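Local coordinates for hypothetical protein (Chromobacterium violaceum, PDB 2ID1), which probably acts as a ribosomal silencing factor that binds ribosomal protein uL14, keeps the 30S and 50S subunits apart and so represses translation, at residues V39-N45 against M90-R95; L14-G19 against Q47-L51. All blocks are in the same frame, centred on the assembly; numbering follows the deposited sequence.

Contact 1: residues V39-N45 against M90-R95; sequences VATGDSN and MLPAVR
Arg95 comes up from the first turn of helix 92-98 and crosses the side chain of Thr41 at about a right angle. Its CG lies anti to the backbone N (chi1 -173°) and the chain stays extended to NE, which brings the guanidinium level with strand 36-41. NH2 donates to Thr41 OG1 at the guanidinium edge, a bond modelled at 2.5 Å, a length not to be trusted at 3.0 Å resolution. Val39 lies over one guanidinium face with CG1 and its carbonyl O. Glu101 forms a salt bridge with NE, and Asp21 O accepts from NH1, so this buried charge is met on several sides.

The backbones pair as neighbouring parallel strands, 36-41 beside 85-90, in the middle of a mixed four-stranded sheet. Two bonds flank Thr41: Met90 N donates to Ala40 O at 3.1 Å, and Gly42 N reaches Met90 O at 3.2 Å. Thr41 and selenomethionine Met90 share a sheet face, where the Met90 tail lies toward Val39, though the fine placement of its end is doubtful.

Where the strands end, Leu91, the N-cap of helix 92-98, sends CD2 to within 3.4 Å of Gly42 O and 3.8 Å of Ser44 CA. Pro92 CD lies 3.8 Å from Thr41 CG2.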
# COMPACT_ATOMS: atom_id res chain seq x y z
N VAL A 39 0.41 -0.14 -4.01
CA VAL A 39 -0.01 -1.38 -3.40
C VAL A 39 1.18 -2.32 -3.30
O VAL A 39 1.71 -2.76 -4.32
CB VAL A 39 -1.09 -2.08 -4.25
CG1 VAL A 39 -1.43 -3.43 -3.63
CG2 VAL A 39 -2.32 -1.20 -4.37
N ALA A 40 1.63 -2.62 -2.08
CA ALA A 40 2.75 -3.53 -1.91
C ALA A 40 2.30 -4.73 -1.09
O ALA A 40 1.34 -4.65 -0.33
CB ALA A 40 3.93 -2.82 -1.23
N THR A 41 3.01 -5.84 -1.24
CA THR A 41 2.68 -7.08 -0.54
C THR A 41 3.61 -7.45 0.61
O THR A 41 4.82 -7.30 0.51
CB THR A 41 2.67 -8.26 -1.51
OG1 THR A 41 1.74 -8.00 -2.57
CG2 THR A 41 2.26 -9.55 -0.80
N GLY A 42 3.02 -7.93 1.70
CA GLY A 42 3.82 -8.36 2.83
C GLY A 42 3.54 -9.83 3.09
O GLY A 42 2.37 -10.21 3.19
N ASP A 43 4.58 -10.65 3.20
CA ASP A 43 4.38 -12.08 3.42
C ASP A 43 3.83 -12.48 4.79
O ASP A 43 3.45 -13.63 4.99
CB ASP A 43 5.68 -12.84 3.16
CG ASP A 43 6.19 -12.67 1.73
OD1 ASP A 43 5.38 -12.85 0.78
OD2 ASP A 43 7.39 -12.38 1.56
N SER A 44 3.75 -11.56 5.74
CA SER A 44 3.24 -11.90 7.05
C SER A 44 2.82 -10.65 7.78
O SER A 44 3.37 -9.59 7.52
CB SER A 44 4.33 -12.60 7.85
OG SER A 44 5.57 -11.95 7.64
N ASN A 45 1.86 -10.76 8.68
CA ASN A 45 1.40 -9.59 9.42
C ASN A 45 2.56 -8.78 9.92
O ASN A 45 2.53 -7.55 9.92
CB ASN A 45 0.57 -10.00 10.60
CG ASN A 45 -0.34 -11.13 10.27
OD1 ASN A 45 0.12 -12.23 9.94
ND2 ASN A 45 -1.64 -10.87 10.34
N MSE A 90 -0.75 -5.11 1.95
CA MSE A 90 -1.64 -6.22 2.26
C MSE A 90 -1.06 -7.61 2.01
O MSE A 90 -0.11 -7.77 1.24
CB MSE A 90 -2.94 -6.04 1.49
CG MSE A 90 -2.75 -5.55 0.05
SE MSE A 90 -4.43 -5.02 -0.84
CE MSE A 90 -3.81 -3.39 -1.69
N LEU A 91 -1.60 -8.62 2.69
CA LEU A 91 -1.14 -10.00 2.53
C LEU A 91 -1.48 -10.49 1.13
O LEU A 91 -2.52 -10.13 0.57
CB LEU A 91 -1.82 -10.90 3.52
CG LEU A 91 -1.35 -10.78 4.96
CD1 LEU A 91 -2.43 -11.29 5.89
CD2 LEU A 91 -0.07 -11.56 5.12
N PRO A 92 -0.64 -11.37 0.57
CA PRO A 92 -0.85 -11.91 -0.78
C PRO A 92 -2.28 -12.41 -1.04
O PRO A 92 -2.90 -12.04 -2.05
CB PRO A 92 0.18 -13.03 -0.86
CG PRO A 92 0.33 -13.47 0.57
CD PRO A 92 0.37 -12.15 1.29
N ALA A 93 -2.79 -13.24 -0.13
CA ALA A 93 -4.16 -13.78 -0.24
C ALA A 93 -5.19 -12.65 -0.17
O ALA A 93 -6.24 -12.73 -0.80
CB ALA A 93 -4.42 -14.79 0.88
N VAL A 94 -4.89 -11.61 0.61
CA VAL A 94 -5.79 -10.49 0.73
C VAL A 94 -5.77 -9.65 -0.54
O VAL A 94 -6.82 -9.35 -1.10
CB VAL A 94 -5.43 -9.61 1.93
CG1 VAL A 94 -6.40 -8.43 2.02
CG2 VAL A 94 -5.50 -10.43 3.20
N ARG A 95 -4.58 -9.29 -1.00
CA ARG A 95 -4.48 -8.49 -2.22
C ARG A 95 -5.26 -9.17 -3.34
O ARG A 95 -6.14 -8.56 -3.95
CB ARG A 95 -3.01 -8.33 -2.60
CG ARG A 95 -2.75 -7.39 -3.75
CD ARG A 95 -1.25 -7.14 -3.82
NE ARG A 95 -0.84 -6.24 -4.88
CZ ARG A 95 0.40 -5.77 -5.01
NH1 ARG A 95 0.71 -4.96 -6.00
NH2 ARG A 95 1.33 -6.11 -4.14

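Contact 2: residues L14-G19 against Q47-L51; sequences LEDIKG and QVKAL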
# COMPACT_ATOMS: atom_id res chain seq x y z
N LEU A 14 8.84 1.29 1.35
CA LEU A 14 8.32 -0.06 1.25
C LEU A 14 9.47 -0.99 0.87
O LEU A 14 9.46 -2.17 1.21
CB LEU A 14 7.22 -0.12 0.19
CG LEU A 14 5.93 0.63 0.55
CD1 LEU A 14 5.19 1.03 -0.70
CD2 LEU A 14 5.06 -0.24 1.43
N GLU A 15 10.47 -0.46 0.17
CA GLU A 15 11.62 -1.26 -0.24
C GLU A 15 12.61 -1.47 0.91
O GLU A 15 13.38 -2.42 0.90
CB GLU A 15 12.35 -0.61 -1.42
CG GLU A 15 11.54 -0.45 -2.69
CD GLU A 15 12.42 -0.18 -3.91
OE1 GLU A 15 11.88 0.12 -5.01
OE2 GLU A 15 13.66 -0.27 -3.77
N ASP A 16 12.60 -0.59 1.89
CA ASP A 16 13.51 -0.74 3.01
C ASP A 16 13.19 -2.01 3.79
O ASP A 16 14.07 -2.57 4.44
CB ASP A 16 13.44 0.46 3.96
CG ASP A 16 13.69 1.79 3.25
OD1 ASP A 16 14.56 1.84 2.34
OD2 ASP A 16 13.02 2.79 3.63
N ILE A 17 11.93 -2.46 3.75
CA ILE A 17 11.54 -3.68 4.45
C ILE A 17 11.16 -4.75 3.42
O ILE A 17 10.18 -5.46 3.59
CB ILE A 17 10.34 -3.46 5.42
CG1 ILE A 17 10.46 -2.10 6.13
CG2 ILE A 17 10.30 -4.57 6.47
CD1 ILE A 17 11.71 -1.92 6.98
N LYS A 18 11.94 -4.87 2.36
CA LYS A 18 11.71 -5.85 1.31
C LYS A 18 10.24 -6.11 0.97
O LYS A 18 9.72 -7.20 1.19
CB LYS A 18 12.39 -7.18 1.67
CG LYS A 18 13.89 -7.04 1.97
CD LYS A 18 14.61 -6.41 0.81
CE LYS A 18 16.07 -6.16 1.11
NZ LYS A 18 16.66 -5.30 0.03
N GLY A 19 9.59 -5.08 0.42
CA GLY A 19 8.19 -5.21 0.04
C GLY A 19 8.08 -5.94 -1.29
O GLY A 19 8.86 -5.71 -2.21
N GLN A 47 5.55 -8.52 8.62
CA GLN A 47 6.12 -7.74 7.53
C GLN A 47 5.16 -6.66 7.05
O GLN A 47 5.56 -5.56 6.72
CB GLN A 47 6.48 -8.63 6.34
CG GLN A 47 7.60 -8.03 5.49
CD GLN A 47 7.55 -8.47 4.04
OE1 GLN A 47 7.18 -9.60 3.73
NE2 GLN A 47 7.95 -7.57 3.15
N VAL A 48 3.88 -7.00 7.00
CA VAL A 48 2.91 -6.04 6.56
C VAL A 48 2.89 -4.82 7.45
O VAL A 48 2.89 -3.70 6.96
CB VAL A 48 1.53 -6.66 6.57
CG1 VAL A 48 0.50 -5.62 6.16
CG2 VAL A 48 1.52 -7.83 5.61
N LYS A 49 2.85 -5.06 8.75
CA LYS A 49 2.83 -3.98 9.72
C LYS A 49 4.13 -3.20 9.71
O LYS A 49 4.14 -2.00 9.97
CB LYS A 49 2.56 -4.55 11.11
CG LYS A 49 1.11 -4.99 11.30
CD LYS A 49 0.93 -6.04 12.41
CE LYS A 49 1.14 -5.47 13.80
NZ LYS A 49 1.05 -6.59 14.78
N ALA A 50 5.24 -3.87 9.39
CA ALA A 50 6.54 -3.21 9.32
C ALA A 50 6.59 -2.32 8.09
O ALA A 50 7.11 -1.21 8.13
CB ALA A 50 7.65 -4.26 9.25
N LEU A 51 6.04 -2.81 6.98
CA LEU A 51 6.00 -2.05 5.75
C LEU A 51 5.12 -0.82 6.01
O LEU A 51 5.47 0.30 5.64
CB LEU A 51 5.42 -2.90 4.61
CG LEU A 51 6.25 -4.09 4.08
CD1 LEU A 51 5.35 -5.05 3.33
CD2 LEU A 51 7.39 -3.59 3.19
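This is a helix-to-helix contact between the C-terminal end of helix 3-16, with the turn that follows it, and the opening turns of helix 45-61, on the face of the sheet that carries Val89. Leu51 is its centre. The CD2 branch lies among backbone atoms of the turn, 3.6 Å from Gly19 CA and 3.4 Å from Ile17 O, and also meets Ile17 CB at 3.7 Å. CG of Leu51 is anti to the carbonyl carbon (chi1 -69°), and from there CD2 reaches across to the turn. Leu14 crosses Leu51 at about a right angle, its CD2 packing 4.2 Å from Leu51 CB, and both leucines rest on Val89 of strand 85-90.

The turn itself has the pattern of a Schellman motif: Lys18 takes up a left-handed backbone conformation (phi 37°), Lys18 N bonds to Glu15 O, and Gly19 N makes a weak bond to Leu14 O. This fold-back brings the carbonyls of Ile17 and Lys18 round to face helix 45-61, toward Gln47. Gln47 NE2 donates to Ile17 O at 3.1 Å, nearly straight along that carbonyl though bent at the hydrogen (138°), with the acceptor tilted out of the amide plane. Lys18 O is 2.7 Å from Gln47 NE2. The other end of the amide is occupied too, since OE1 accepts from the backbone N of Asp43; the carboxamide is thus held at both its polar atoms and ties the turn to the loop leading into helix 45-61.

Nearer the surface, Ile17 CG2 packs on Ala50 CB at 3.9 Å, and the isoleucine also touches Ser54 one turn further along. Asp16 reaches Lys58 through a salt bridge.

In the fold
Contacts 1 and 2 lie with their centres about 10 Å apart, and their segments alternate along the chain: 14-19, 39-45, 47-51, 90-95. Strand 36-41 runs through the loop 42-44 straight into helix 45-61, so one continuous piece of chain serves both. They touch chiefly at Gly42: its CA is 3.7 Å from Leu51 CD1, the branch that does not enter the turn of contact 2, while its O is 3.5 Å from Val48 CG2. Thr41 O also lies 3.7 Å from Leu51 CD1. Helix 92-98 packs on one sheet face and helices 3-16 and 45-61 on the other. Both contacts belong to the alpha-beta core of the RsfS domain.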